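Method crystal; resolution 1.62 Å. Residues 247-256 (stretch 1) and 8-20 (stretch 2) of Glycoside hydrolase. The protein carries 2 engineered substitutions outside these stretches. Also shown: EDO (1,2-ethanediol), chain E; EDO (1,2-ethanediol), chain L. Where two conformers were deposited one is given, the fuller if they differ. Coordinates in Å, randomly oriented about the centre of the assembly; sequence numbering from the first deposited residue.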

# COMPACT_ATOMS: atom_id res chain seq x y z
N SER A 247 0.96 19.84 -5.28
CA SER A 247 0.90 21.26 -5.51
C SER A 247 -0.39 21.85 -4.94
O SER A 247 -0.89 22.86 -5.41
CB SER A 247 0.98 21.55 -7.02
OG SER A 247 2.23 21.10 -7.55
N GLY A 248 -0.90 21.26 -3.84
CA GLY A 248 -2.12 21.82 -3.25
C GLY A 248 -1.98 23.25 -2.72
O GLY A 248 -0.90 23.67 -2.30
N THR A 249 -3.09 24.01 -2.74
CA THR A 249 -3.13 25.43 -2.39
C THR A 249 -3.67 25.68 -0.97
O THR A 249 -3.46 26.78 -0.45
CB THR A 249 -3.90 26.26 -3.43
OG1 THR A 249 -5.18 25.64 -3.59
CG2 THR A 249 -3.18 26.26 -4.76
N ILE A 250 -4.40 24.71 -0.38
CA ILE A 250 -4.91 24.81 0.98
C ILE A 250 -4.46 23.57 1.75
O ILE A 250 -4.31 22.50 1.17
CB ILE A 250 -6.45 24.94 1.05
CG1 ILE A 250 -7.13 23.66 0.57
CG2 ILE A 250 -6.92 26.16 0.24
CD1 ILE A 250 -8.65 23.53 0.89
N PHE A 251 -4.21 23.76 3.06
CA PHE A 251 -3.96 22.61 3.93
C PHE A 251 -5.29 21.89 4.17
O PHE A 251 -6.30 22.53 4.48
CB PHE A 251 -3.31 23.06 5.24
CG PHE A 251 -2.68 21.91 6.00
CD1 PHE A 251 -3.47 21.02 6.72
CD2 PHE A 251 -1.32 21.65 5.93
CE1 PHE A 251 -2.90 19.93 7.39
CE2 PHE A 251 -0.75 20.58 6.61
CZ PHE A 251 -1.54 19.71 7.35
N SER A 252 -5.26 20.55 4.02
CA SER A 252 -6.50 19.78 4.03
C SER A 252 -6.18 18.43 4.67
O SER A 252 -5.28 17.75 4.19
CB SER A 252 -6.95 19.59 2.57
OG SER A 252 -8.02 18.63 2.50
N ILE A 253 -6.91 18.08 5.75
CA ILE A 253 -6.73 16.74 6.34
C ILE A 253 -7.62 15.74 5.59
O ILE A 253 -8.85 15.94 5.57
CB ILE A 253 -7.13 16.80 7.81
CG1 ILE A 253 -6.18 17.71 8.60
CG2 ILE A 253 -7.22 15.40 8.42
CD1 ILE A 253 -6.65 17.98 10.01
N GLY A 254 -7.01 14.67 5.06
CA GLY A 254 -7.80 13.56 4.48
C GLY A 254 -8.22 12.60 5.60
O GLY A 254 -7.49 11.66 5.94
N GLU A 255 -9.38 12.87 6.19
CA GLU A 255 -9.85 12.11 7.35
C GLU A 255 -10.21 10.68 6.92
O GLU A 255 -10.94 10.49 5.96
CB GLU A 255 -11.10 12.83 7.88
CG GLU A 255 -11.58 12.32 9.22
CD GLU A 255 -12.79 13.13 9.66
OE1 GLU A 255 -13.81 13.01 8.98
OE2 GLU A 255 -12.69 13.86 10.67
N ALA A 256 -9.73 9.67 7.68
CA ALA A 256 -9.96 8.27 7.31
C ALA A 256 -11.08 7.70 8.16
O ALA A 256 -10.81 7.27 9.28
CB ALA A 256 -8.68 7.49 7.52
C1 EDO E . -6.42 26.62 7.01
O1 EDO E . -5.12 26.04 6.93
C2 EDO E . -7.51 25.62 7.15
O2 EDO E . -8.72 26.14 7.68
C1 EDO L . -2.50 12.29 12.49
O1 EDO L . -3.62 12.31 13.30
C2 EDO L . -1.79 11.10 12.97
O2 EDO L . -0.70 10.82 12.26
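Stretch 2, residues 8-20: GPLPSQTQLAYLG

Stretch 2 begins as an extended, proline-rich segment, Gly8 to Ser12, and turns at Ser12 into a helix that runs from Gln13 through Gly20 and beyond. Gly8 has positive phi, which suits glycine. The helix travels roughly with strand 253-256, their N-to-C directions 35° apart and their axes 10.7 Å apart at closest approach, so side chains fill the space between.

The extended part lies along residues 248-251. Pro9 points toward stretch 1 and rests on its backbone: its CG is 3.5 Å from Gly248 O and its CB 3.6 Å from Thr249 O. The main bump from stretch 1 is Phe251, whose ring enters the hollow where the extended segment turns into the helix. Pro11 lies over one face, its CB 3.5 Å from the ring centroid and almost exactly on the normal, a CH-pi contact to which a compact, puckered proline ring, with its slightly polarised C-H bonds, is well suited. Pro9 O approaches the ring edge, 3.6 Å from Phe251 CD2, while Leu19 CD1 lies 4.0 Å from Phe251 CZ.

Gln15 ties this corner together. Gln15 NE2 donates to Phe251 O (2.9 Å), while Gln15 OE1 accepts from Ser12 N (2.9 Å); an amide can do both. Ser12 caps the helix in return, its OG accepting from Gln15 N at 3.0 Å.

Farther along, Ile253 reaches toward the helix, and its slender CD1 tip fits among three residues: 3.6 Å from Gln15 O, 4.0 Å from Tyr18 CD2 and 4.0 Å from Leu19 CG. Gly254 makes no contact. Glu255 sets out sideways, but its long side chain brings OE2 to Tyr18 OH, which donates a short 2.6 Å hydrogen bond near the plane of the tyrosine ring. Tyr18 thus offers carbon to Ile253 and a hydroxyl to the buried carboxylate.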

# COMPACT_ATOMS: atom_id res chain seq x y z
N GLY A 8 4.76 26.03 1.22
CA GLY A 8 3.45 25.49 0.88
C GLY A 8 2.35 25.98 1.81
O GLY A 8 2.53 26.91 2.61
N PRO A 9 1.12 25.43 1.72
CA PRO A 9 0.02 25.88 2.57
C PRO A 9 0.17 25.39 4.01
O PRO A 9 0.46 24.21 4.23
CB PRO A 9 -1.22 25.28 1.88
CG PRO A 9 -0.70 24.06 1.15
CD PRO A 9 0.74 24.36 0.78
N LEU A 10 -0.06 26.28 4.97
CA LEU A 10 0.21 25.93 6.36
C LEU A 10 -1.07 25.50 7.06
O LEU A 10 -2.14 26.08 6.84
CB LEU A 10 0.87 27.11 7.08
CG LEU A 10 2.16 27.61 6.46
CD1 LEU A 10 2.73 28.75 7.32
CD2 LEU A 10 3.18 26.47 6.27
N PRO A 11 -1.00 24.54 8.01
CA PRO A 11 -2.19 24.13 8.75
C PRO A 11 -2.62 25.20 9.74
O PRO A 11 -1.79 25.93 10.27
CB PRO A 11 -1.71 22.87 9.50
CG PRO A 11 -0.20 23.10 9.67
CD PRO A 11 0.24 23.85 8.44
N SER A 12 -3.92 25.25 10.02
CA SER A 12 -4.46 26.04 11.10
C SER A 12 -4.14 25.36 12.43
O SER A 12 -3.77 24.19 12.46
CB SER A 12 -5.94 26.17 10.95
OG SER A 12 -6.59 24.94 11.25
N GLN A 13 -4.36 26.07 13.54
CA GLN A 13 -4.15 25.47 14.86
C GLN A 13 -5.14 24.34 15.12
O GLN A 13 -4.77 23.34 15.74
CB GLN A 13 -4.20 26.53 15.96
CG GLN A 13 -3.12 27.59 15.82
CD GLN A 13 -3.47 28.81 16.64
OE1 GLN A 13 -3.63 29.91 16.11
NE2 GLN A 13 -3.60 28.61 17.94
N THR A 14 -6.39 24.50 14.66
CA THR A 14 -7.39 23.46 14.86
C THR A 14 -7.01 22.21 14.05
O THR A 14 -7.25 21.09 14.50
CB THR A 14 -8.84 23.86 14.57
OG1 THR A 14 -8.99 24.44 13.26
CG2 THR A 14 -9.42 24.79 15.62
N GLN A 15 -6.42 22.42 12.87
CA GLN A 15 -5.99 21.26 12.08
C GLN A 15 -4.84 20.55 12.80
O GLN A 15 -4.83 19.32 12.87
CB GLN A 15 -5.57 21.65 10.65
CG GLN A 15 -6.75 21.94 9.71
CD GLN A 15 -6.32 22.55 8.40
OE1 GLN A 15 -5.53 23.49 8.34
NE2 GLN A 15 -6.89 22.05 7.30
N LEU A 16 -3.86 21.30 13.30
CA LEU A 16 -2.73 20.71 14.00
C LEU A 16 -3.24 19.98 15.23
O LEU A 16 -2.70 18.93 15.58
CB LEU A 16 -1.73 21.80 14.38
CG LEU A 16 -0.81 22.23 13.26
CD1 LEU A 16 0.02 23.45 13.68
CD2 LEU A 16 0.09 21.08 12.82
N ALA A 17 -4.26 20.54 15.88
CA ALA A 17 -4.74 19.93 17.11
C ALA A 17 -5.34 18.55 16.81
O ALA A 17 -5.14 17.56 17.53
CB ALA A 17 -5.69 20.89 17.81
N TYR A 18 -6.12 18.49 15.72
CA TYR A 18 -6.72 17.21 15.36
C TYR A 18 -5.64 16.19 14.99
O TYR A 18 -5.75 15.01 15.38
CB TYR A 18 -7.69 17.42 14.18
CG TYR A 18 -8.55 16.25 13.77
CD1 TYR A 18 -8.76 15.14 14.60
CD2 TYR A 18 -9.21 16.28 12.54
CE1 TYR A 18 -9.58 14.10 14.20
CE2 TYR A 18 -10.05 15.26 12.15
CZ TYR A 18 -10.26 14.17 12.99
OH TYR A 18 -11.12 13.20 12.60
N LEU A 19 -4.61 16.62 14.22
CA LEU A 19 -3.55 15.70 13.83
C LEU A 19 -2.88 15.14 15.09
O LEU A 19 -2.54 13.96 15.13
CB LEU A 19 -2.55 16.43 12.92
CG LEU A 19 -3.13 16.68 11.52
CD1 LEU A 19 -2.26 17.69 10.77
CD2 LEU A 19 -3.17 15.37 10.77
N GLY A 20 -2.70 16.01 16.08
CA GLY A 20 -2.09 15.62 17.35
C GLY A 20 -2.94 14.61 18.13
O GLY A 20 -2.43 13.69 18.79
O HOH W 1 -4.54 26.23 4.31